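Local coordinates for protein tumor necrosis factor ligand superfamily member 13 (Mus musculus, PDB 1U5X) that acts as a homotrimeric cytokine that binds the receptors TACI and BCMA and takes part in regulating tumor cell growth, at residues H5-I15 against L128-K139; E81-S89 against S100-L109. All coordinates share one frame; numbering follows the deposited sequence.

Both contacts belong to the TNF homology domain, a jelly roll of two antiparallel sheets that assembles into a trimer. Contact 1 joins two neighbouring strands within one sheet, near the chain termini; contact 2, nested inside the loop that contact 1 closes, bridges between strand 100-109 of that sheet and strand 81-85, which pairs with strand 71-75 instead. Their chemistry differs accordingly: regular backbone hydrogen bonds carry contact 1, whereas a disulfide, an arginine and packed rings carry contact 2. Contact 2 is buried; contact 1 is buried along its strands but reaches the surface around Val13 and Leu128. They touch where Phe134 packs on Tyr102, and both face neighbouring subunits.

Contact 1 (H5-I15 against L128-K139); sequences HSVLHLVPVNI and LSPHGTFLGFVK
Strands 7-12 and 134-139 run antiparallel, their axes 4.6 Å apart at 178°, with Leu8 paired to Phe137 and Leu10 to Leu135 by reciprocal N-H to C=O bonds, and Lys139 N bonds Ser6 O beyond them. The shortest of these joins Leu10 N to Leu135 O at 2.8 Å. Leu8, Leu10, Leu135 and Phe137 fill the face turned to the interior of the jelly roll, where Val45 packs on three of them. There Leu10 CD1 serves two neighbours, lying alongside Leu135 CD2 at 3.8 Å and touching the edge of the Phe137 ring at CE1, 4.1 Å away. Val7, His9 and Val138 take the face that meets another subunit. With CG anti to the backbone N (chi1 -174°), the His9 ring reaches along this face to Phe134, CE1 to CD1 3.7 Å, their planes inclined by 35°. His9 NE2 meets a water in the ring plane at 2.9 Å that also bonds Pro130 O, and ND1 bonds Tyr56 OH. At the end of strand 7-12, Val11 CG1 rests on Pro130 CB at 3.6 Å and Pro12 CB on Leu128 CD2 at 3.7 Å, both in the preceding loop of strand 134-139. The contact is thus apolar where the leucines and Phe137 turn inward, while partners at both ring nitrogens probably hold the His9 ring in its rotation at the trimer interface.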
# COMPACT_ATOMS: atom_id res chain seq x y z
N HIS A 5 9.20 15.99 7.09
CA HIS A 5 7.86 15.62 7.52
C HIS A 5 7.82 15.00 8.93
O HIS A 5 8.73 14.28 9.30
CB HIS A 5 7.26 14.59 6.56
CG HIS A 5 7.01 15.12 5.18
ND1 HIS A 5 5.80 14.96 4.54
CD2 HIS A 5 7.80 15.81 4.33
CE1 HIS A 5 5.86 15.52 3.35
NE2 HIS A 5 7.06 16.06 3.20
N SER A 6 6.74 15.24 9.66
CA SER A 6 6.49 14.52 10.91
C SER A 6 5.97 13.11 10.60
O SER A 6 5.16 12.91 9.70
CB SER A 6 5.44 15.26 11.72
OG SER A 6 5.91 16.55 11.99
N VAL A 7 6.45 12.13 11.36
CA VAL A 7 6.11 10.74 11.11
C VAL A 7 5.98 9.93 12.39
O VAL A 7 6.52 10.30 13.44
CB VAL A 7 7.12 10.03 10.14
CG1 VAL A 7 7.45 10.91 8.89
CG2 VAL A 7 8.37 9.65 10.83
N LEU A 8 5.25 8.82 12.29
CA LEU A 8 5.09 7.86 13.41
C LEU A 8 4.88 6.48 12.85
O LEU A 8 3.99 6.28 12.08
CB LEU A 8 3.89 8.26 14.31
CG LEU A 8 3.62 7.44 15.57
CD1 LEU A 8 4.74 7.56 16.55
CD2 LEU A 8 2.28 7.87 16.19
N HIS A 9 5.74 5.53 13.23
CA HIS A 9 5.60 4.14 12.82
C HIS A 9 5.50 3.33 14.11
O HIS A 9 6.36 3.42 14.97
CB HIS A 9 6.77 3.67 11.96
CG HIS A 9 6.60 2.30 11.39
ND1 HIS A 9 5.89 2.05 10.23
CD2 HIS A 9 7.06 1.10 11.82
CE1 HIS A 9 5.96 0.75 9.96
NE2 HIS A 9 6.66 0.15 10.91
N LEU A 10 4.43 2.56 14.19
CA LEU A 10 4.03 1.81 15.37
C LEU A 10 3.93 0.32 15.07
O LEU A 10 3.54 -0.08 13.94
CB LEU A 10 2.64 2.27 15.78
CG LEU A 10 2.43 3.75 16.03
CD1 LEU A 10 0.94 4.09 15.90
CD2 LEU A 10 2.93 4.12 17.39
N VAL A 11 4.28 -0.48 16.06
CA VAL A 11 4.20 -1.93 15.96
C VAL A 11 3.51 -2.50 17.20
O VAL A 11 3.31 -1.78 18.18
CB VAL A 11 5.61 -2.54 15.78
CG1 VAL A 11 6.25 -1.98 14.50
CG2 VAL A 11 6.47 -2.30 16.98
N PRO A 12 3.11 -3.77 17.17
CA PRO A 12 2.39 -4.32 18.32
C PRO A 12 3.23 -4.52 19.59
O PRO A 12 4.42 -4.86 19.55
CB PRO A 12 1.89 -5.67 17.82
CG PRO A 12 1.94 -5.58 16.29
CD PRO A 12 3.19 -4.75 16.08
N VAL A 13 2.56 -4.36 20.72
CA VAL A 13 3.08 -4.81 22.00
C VAL A 13 2.33 -6.07 22.44
O VAL A 13 2.91 -7.01 22.99
CB VAL A 13 3.03 -3.71 23.10
CG1 VAL A 13 3.59 -2.44 22.62
CG2 VAL A 13 1.65 -3.47 23.63
N ASN A 14 1.02 -6.08 22.22
CA ASN A 14 0.17 -7.25 22.45
C ASN A 14 -1.18 -7.06 21.78
O ASN A 14 -1.55 -5.96 21.34
CB ASN A 14 0.01 -7.60 23.94
CG ASN A 14 -0.91 -6.66 24.68
OD1 ASN A 14 -0.66 -5.47 24.73
ND2 ASN A 14 -1.96 -7.19 25.30
N ILE A 15 -1.92 -8.15 21.69
CA ILE A 15 -3.20 -8.17 21.03
C ILE A 15 -4.28 -8.39 22.09
O ILE A 15 -4.22 -9.38 22.82
CB ILE A 15 -3.16 -9.31 19.99
CG1 ILE A 15 -2.23 -8.91 18.84
CG2 ILE A 15 -4.55 -9.63 19.47
CD1 ILE A 15 -1.48 -10.07 18.28
N LEU A 128 1.90 -10.60 16.23
CA LEU A 128 2.57 -9.53 16.96
C LEU A 128 3.81 -9.02 16.22
O LEU A 128 4.44 -8.06 16.66
CB LEU A 128 3.05 -10.00 18.34
CG LEU A 128 2.06 -10.14 19.50
CD1 LEU A 128 2.83 -10.56 20.74
CD2 LEU A 128 1.34 -8.81 19.70
N SER A 129 4.21 -9.71 15.16
CA SER A 129 5.48 -9.41 14.54
C SER A 129 5.45 -8.00 14.02
O SER A 129 4.51 -7.65 13.30
CB SER A 129 5.79 -10.34 13.38
OG SER A 129 6.86 -9.84 12.62
N PRO A 130 6.47 -7.19 14.34
CA PRO A 130 6.54 -5.80 13.86
C PRO A 130 6.71 -5.71 12.34
O PRO A 130 6.35 -4.70 11.71
CB PRO A 130 7.76 -5.22 14.62
CG PRO A 130 8.61 -6.40 14.91
CD PRO A 130 7.67 -7.55 15.13
N HIS A 131 7.19 -6.80 11.73
CA HIS A 131 7.39 -6.85 10.26
C HIS A 131 6.10 -7.17 9.53
O HIS A 131 6.00 -6.86 8.36
CB HIS A 131 8.49 -7.87 9.91
CG HIS A 131 9.65 -7.78 10.83
ND1 HIS A 131 9.89 -8.70 11.83
CD2 HIS A 131 10.60 -6.83 10.96
CE1 HIS A 131 10.96 -8.34 12.51
NE2 HIS A 131 11.41 -7.21 12.00
N GLY A 132 5.11 -7.74 10.25
CA GLY A 132 3.84 -8.12 9.66
C GLY A 132 2.59 -7.31 10.00
O GLY A 132 1.67 -7.20 9.18
N THR A 133 2.57 -6.73 11.19
CA THR A 133 1.45 -5.92 11.66
C THR A 133 2.05 -4.58 12.10
O THR A 133 2.93 -4.55 12.94
CB THR A 133 0.77 -6.62 12.83
OG1 THR A 133 0.24 -7.85 12.36
CG2 THR A 133 -0.42 -5.87 13.33
N PHE A 134 1.59 -3.50 11.49
CA PHE A 134 2.09 -2.18 11.80
C PHE A 134 1.11 -1.10 11.39
O PHE A 134 0.13 -1.35 10.68
CB PHE A 134 3.50 -2.00 11.19
CG PHE A 134 3.58 -2.27 9.72
CD1 PHE A 134 3.18 -1.32 8.80
CD2 PHE A 134 4.14 -3.46 9.26
CE1 PHE A 134 3.28 -1.57 7.43
CE2 PHE A 134 4.24 -3.69 7.90
CZ PHE A 134 3.85 -2.76 7.01
N LEU A 135 1.37 0.10 11.88
CA LEU A 135 0.49 1.24 11.70
C LEU A 135 1.36 2.48 11.61
O LEU A 135 2.24 2.69 12.44
CB LEU A 135 -0.46 1.38 12.89
CG LEU A 135 -1.41 2.60 12.85
CD1 LEU A 135 -2.39 2.52 11.71
CD2 LEU A 135 -2.15 2.71 14.21
N GLY A 136 1.12 3.31 10.61
CA GLY A 136 1.90 4.52 10.55
C GLY A 136 1.26 5.73 9.91
O GLY A 136 0.22 5.66 9.28
N PHE A 137 1.93 6.87 10.12
CA PHE A 137 1.46 8.21 9.78
C PHE A 137 2.57 9.06 9.18
O PHE A 137 3.68 9.07 9.71
CB PHE A 137 0.98 8.98 11.04
CG PHE A 137 -0.15 8.32 11.81
CD1 PHE A 137 0.08 7.20 12.58
CD2 PHE A 137 -1.43 8.84 11.78
CE1 PHE A 137 -0.94 6.61 13.27
CE2 PHE A 137 -2.45 8.25 12.49
CZ PHE A 137 -2.21 7.13 13.22
N VAL A 138 2.26 9.86 8.16
CA VAL A 138 3.16 10.88 7.68
C VAL A 138 2.35 12.15 7.43
O VAL A 138 1.44 12.17 6.59
CB VAL A 138 3.79 10.52 6.32
CG1 VAL A 138 4.74 11.65 5.83
CG2 VAL A 138 4.51 9.16 6.41
N LYS A 139 2.70 13.21 8.14
CA LYS A 139 2.08 14.49 7.90
C LYS A 139 2.57 15.05 6.58
O LYS A 139 3.79 15.09 6.29
CB LYS A 139 2.35 15.46 9.04
CG LYS A 139 1.50 16.71 8.96
CD LYS A 139 1.70 17.56 10.20
CE LYS A 139 1.52 19.04 9.92
NZ LYS A 139 0.14 19.49 10.09
O HOH W 1 7.62 -2.60 10.57

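Contact 2 (E81-S89 against S100-L109); sequences ETLFRCIRS and SCYSAGVFHL
Ser100 O is approached by two arginines: Arg88 NE gives it a weak hydrogen bond of 3.1 Å, at the edge of the guanidinium, and Arg88 NH1 of a neighbouring subunit a second one. The segments face each other across the jelly-roll sandwich, strand 100-109 on one sheet and strand 81-85 on the other, and the Cys86-Cys101 disulfide (chi3 -96°) ties the two segments together. A bend at chi2 (-104°) folds Arg88 back over this bridge, with Cys101 SG beneath the guanidinium centre, 3.9 Å from CZ, while its NH1 bonds Ser100 O of another neighbouring subunit. Farther along, Leu83 and Phe84 form a classic beta bulge opposite Val72, which lets both side chains turn to strand 100-109. Leu83 CB sits squarely over one face of the Phe107 ring, 3.9 Å from its centroid. Phe84 meets that ring rim to rim, CD1 to CE2 3.4 Å, in planes only 13° apart, and its own face lies over Ala104 N. Ser103 OG, beside Phe84 CD2, bonds Gln58 of a neighbouring subunit. At the far end, one water donates to both Glu81 OE1, at 3.3 Å, and His108 O, at 3.2 Å.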
# COMPACT_ATOMS: atom_id res chain seq x y z
N GLU A 81 -16.14 8.13 12.15
CA GLU A 81 -16.02 8.02 10.70
C GLU A 81 -15.04 6.92 10.35
O GLU A 81 -13.93 6.95 10.81
CB GLU A 81 -15.50 9.35 10.14
CG GLU A 81 -15.42 9.45 8.63
CD GLU A 81 -14.81 10.76 8.17
OE1 GLU A 81 -13.83 10.73 7.37
OE2 GLU A 81 -15.30 11.83 8.61
N THR A 82 -15.43 5.97 9.50
CA THR A 82 -14.44 5.03 8.98
C THR A 82 -13.59 5.77 7.95
O THR A 82 -14.12 6.52 7.13
CB THR A 82 -15.14 3.82 8.34
OG1 THR A 82 -15.98 3.17 9.30
CG2 THR A 82 -14.15 2.78 7.88
N LEU A 83 -12.28 5.56 8.00
CA LEU A 83 -11.38 6.12 7.01
C LEU A 83 -11.14 5.14 5.87
O LEU A 83 -11.36 5.45 4.70
CB LEU A 83 -10.09 6.57 7.65
CG LEU A 83 -10.23 7.65 8.74
CD1 LEU A 83 -8.85 8.06 9.23
CD2 LEU A 83 -11.00 8.84 8.29
N PHE A 84 -10.67 3.96 6.20
CA PHE A 84 -10.55 2.91 5.22
C PHE A 84 -10.55 1.54 5.87
O PHE A 84 -10.35 1.41 7.07
CB PHE A 84 -9.25 3.07 4.42
CG PHE A 84 -8.00 3.02 5.23
CD1 PHE A 84 -7.49 4.19 5.80
CD2 PHE A 84 -7.28 1.84 5.41
CE1 PHE A 84 -6.30 4.19 6.53
CE2 PHE A 84 -6.07 1.83 6.13
CZ PHE A 84 -5.59 3.02 6.69
N ARG A 85 -10.74 0.51 5.06
CA ARG A 85 -10.66 -0.88 5.54
C ARG A 85 -9.89 -1.76 4.53
O ARG A 85 -9.79 -1.44 3.36
CB ARG A 85 -12.05 -1.40 5.88
CG ARG A 85 -12.70 -2.22 4.79
CD ARG A 85 -14.24 -2.45 4.91
NE ARG A 85 -14.75 -2.80 6.23
CZ ARG A 85 -15.70 -2.13 6.89
NH1 ARG A 85 -16.27 -1.03 6.39
NH2 ARG A 85 -16.10 -2.56 8.08
N CYS A 86 -9.32 -2.84 5.04
CA CYS A 86 -8.68 -3.86 4.23
C CYS A 86 -9.48 -5.14 4.43
O CYS A 86 -9.94 -5.38 5.54
CB CYS A 86 -7.25 -4.00 4.72
SG CYS A 86 -6.30 -5.02 3.62
N ILE A 87 -9.70 -5.92 3.38
CA ILE A 87 -10.48 -7.17 3.51
C ILE A 87 -9.78 -8.32 2.77
O ILE A 87 -9.37 -8.13 1.64
CB ILE A 87 -11.93 -7.00 2.96
CG1 ILE A 87 -12.62 -5.78 3.54
CG2 ILE A 87 -12.76 -8.22 3.32
CD1 ILE A 87 -13.73 -5.31 2.69
N ARG A 88 -9.69 -9.51 3.38
CA ARG A 88 -9.02 -10.67 2.78
C ARG A 88 -9.74 -11.95 3.12
O ARG A 88 -9.88 -12.25 4.28
CB ARG A 88 -7.62 -10.87 3.36
CG ARG A 88 -6.63 -9.90 2.90
CD ARG A 88 -5.64 -10.41 1.86
NE ARG A 88 -4.95 -9.26 1.31
CZ ARG A 88 -5.54 -8.24 0.68
NH1 ARG A 88 -6.85 -8.23 0.45
NH2 ARG A 88 -4.80 -7.22 0.27
N SER A 89 -10.14 -12.72 2.11
CA SER A 89 -10.60 -14.09 2.34
C SER A 89 -9.40 -14.96 2.72
O SER A 89 -8.27 -14.76 2.25
CB SER A 89 -11.29 -14.64 1.10
OG SER A 89 -12.41 -13.84 0.78
N SER A 100 -1.27 -11.16 4.73
CA SER A 100 -1.19 -9.79 5.18
C SER A 100 -2.26 -8.98 4.45
O SER A 100 -2.62 -9.27 3.31
CB SER A 100 0.23 -9.19 4.96
OG SER A 100 0.65 -9.28 3.62
N CYS A 101 -2.80 -7.99 5.13
CA CYS A 101 -3.78 -7.09 4.55
C CYS A 101 -3.24 -5.70 4.75
O CYS A 101 -3.14 -5.22 5.86
CB CYS A 101 -5.12 -7.29 5.25
SG CYS A 101 -6.52 -6.93 4.22
N TYR A 102 -2.87 -5.04 3.65
CA TYR A 102 -2.34 -3.67 3.72
C TYR A 102 -3.34 -2.70 3.07
O TYR A 102 -3.88 -2.99 1.99
CB TYR A 102 -1.01 -3.59 2.95
CG TYR A 102 -0.36 -2.22 2.93
CD1 TYR A 102 -0.77 -1.24 2.02
CD2 TYR A 102 0.63 -1.87 3.86
CE1 TYR A 102 -0.19 0.05 2.02
CE2 TYR A 102 1.20 -0.58 3.83
CZ TYR A 102 0.81 0.35 2.93
OH TYR A 102 1.32 1.64 2.84
N SER A 103 -3.55 -1.55 3.70
CA SER A 103 -4.27 -0.43 3.05
C SER A 103 -3.76 0.87 3.59
O SER A 103 -3.07 0.91 4.62
CB SER A 103 -5.80 -0.59 3.25
OG SER A 103 -6.53 0.41 2.54
N ALA A 104 -4.02 1.93 2.86
CA ALA A 104 -3.50 3.25 3.23
C ALA A 104 -4.23 4.32 2.43
O ALA A 104 -4.77 4.07 1.35
CB ALA A 104 -2.03 3.34 2.91
N GLY A 105 -4.27 5.52 2.96
CA GLY A 105 -4.81 6.65 2.25
C GLY A 105 -4.51 7.96 2.91
O GLY A 105 -3.90 7.98 3.98
N VAL A 106 -4.95 9.05 2.28
CA VAL A 106 -4.65 10.38 2.75
C VAL A 106 -5.90 11.03 3.29
O VAL A 106 -6.91 11.07 2.60
CB VAL A 106 -4.06 11.26 1.67
CG1 VAL A 106 -3.78 12.63 2.19
CG2 VAL A 106 -2.77 10.67 1.20
N PHE A 107 -5.81 11.53 4.53
CA PHE A 107 -6.97 12.04 5.25
C PHE A 107 -6.67 13.28 6.06
O PHE A 107 -5.56 13.45 6.58
CB PHE A 107 -7.49 10.95 6.19
CG PHE A 107 -7.83 9.69 5.50
CD1 PHE A 107 -9.06 9.54 4.89
CD2 PHE A 107 -6.91 8.63 5.42
CE1 PHE A 107 -9.37 8.38 4.21
CE2 PHE A 107 -7.23 7.46 4.76
CZ PHE A 107 -8.47 7.35 4.16
N HIS A 108 -7.65 14.16 6.14
CA HIS A 108 -7.59 15.35 6.96
C HIS A 108 -8.01 14.93 8.35
O HIS A 108 -9.14 14.46 8.56
CB HIS A 108 -8.56 16.40 6.46
CG HIS A 108 -8.51 17.68 7.24
ND1 HIS A 108 -7.50 18.61 7.13
CD2 HIS A 108 -9.37 18.19 8.16
CE1 HIS A 108 -7.74 19.64 7.92
NE2 HIS A 108 -8.87 19.40 8.57
N LEU A 109 -7.08 15.09 9.30
CA LEU A 109 -7.29 14.76 10.69
C LEU A 109 -7.28 16.07 11.46
O LEU A 109 -6.55 17.01 11.10
CB LEU A 109 -6.19 13.79 11.19
CG LEU A 109 -6.01 12.50 10.38
CD1 LEU A 109 -4.95 11.58 11.01
CD2 LEU A 109 -7.29 11.76 10.24
O HOH W 2 -11.10 12.52 6.97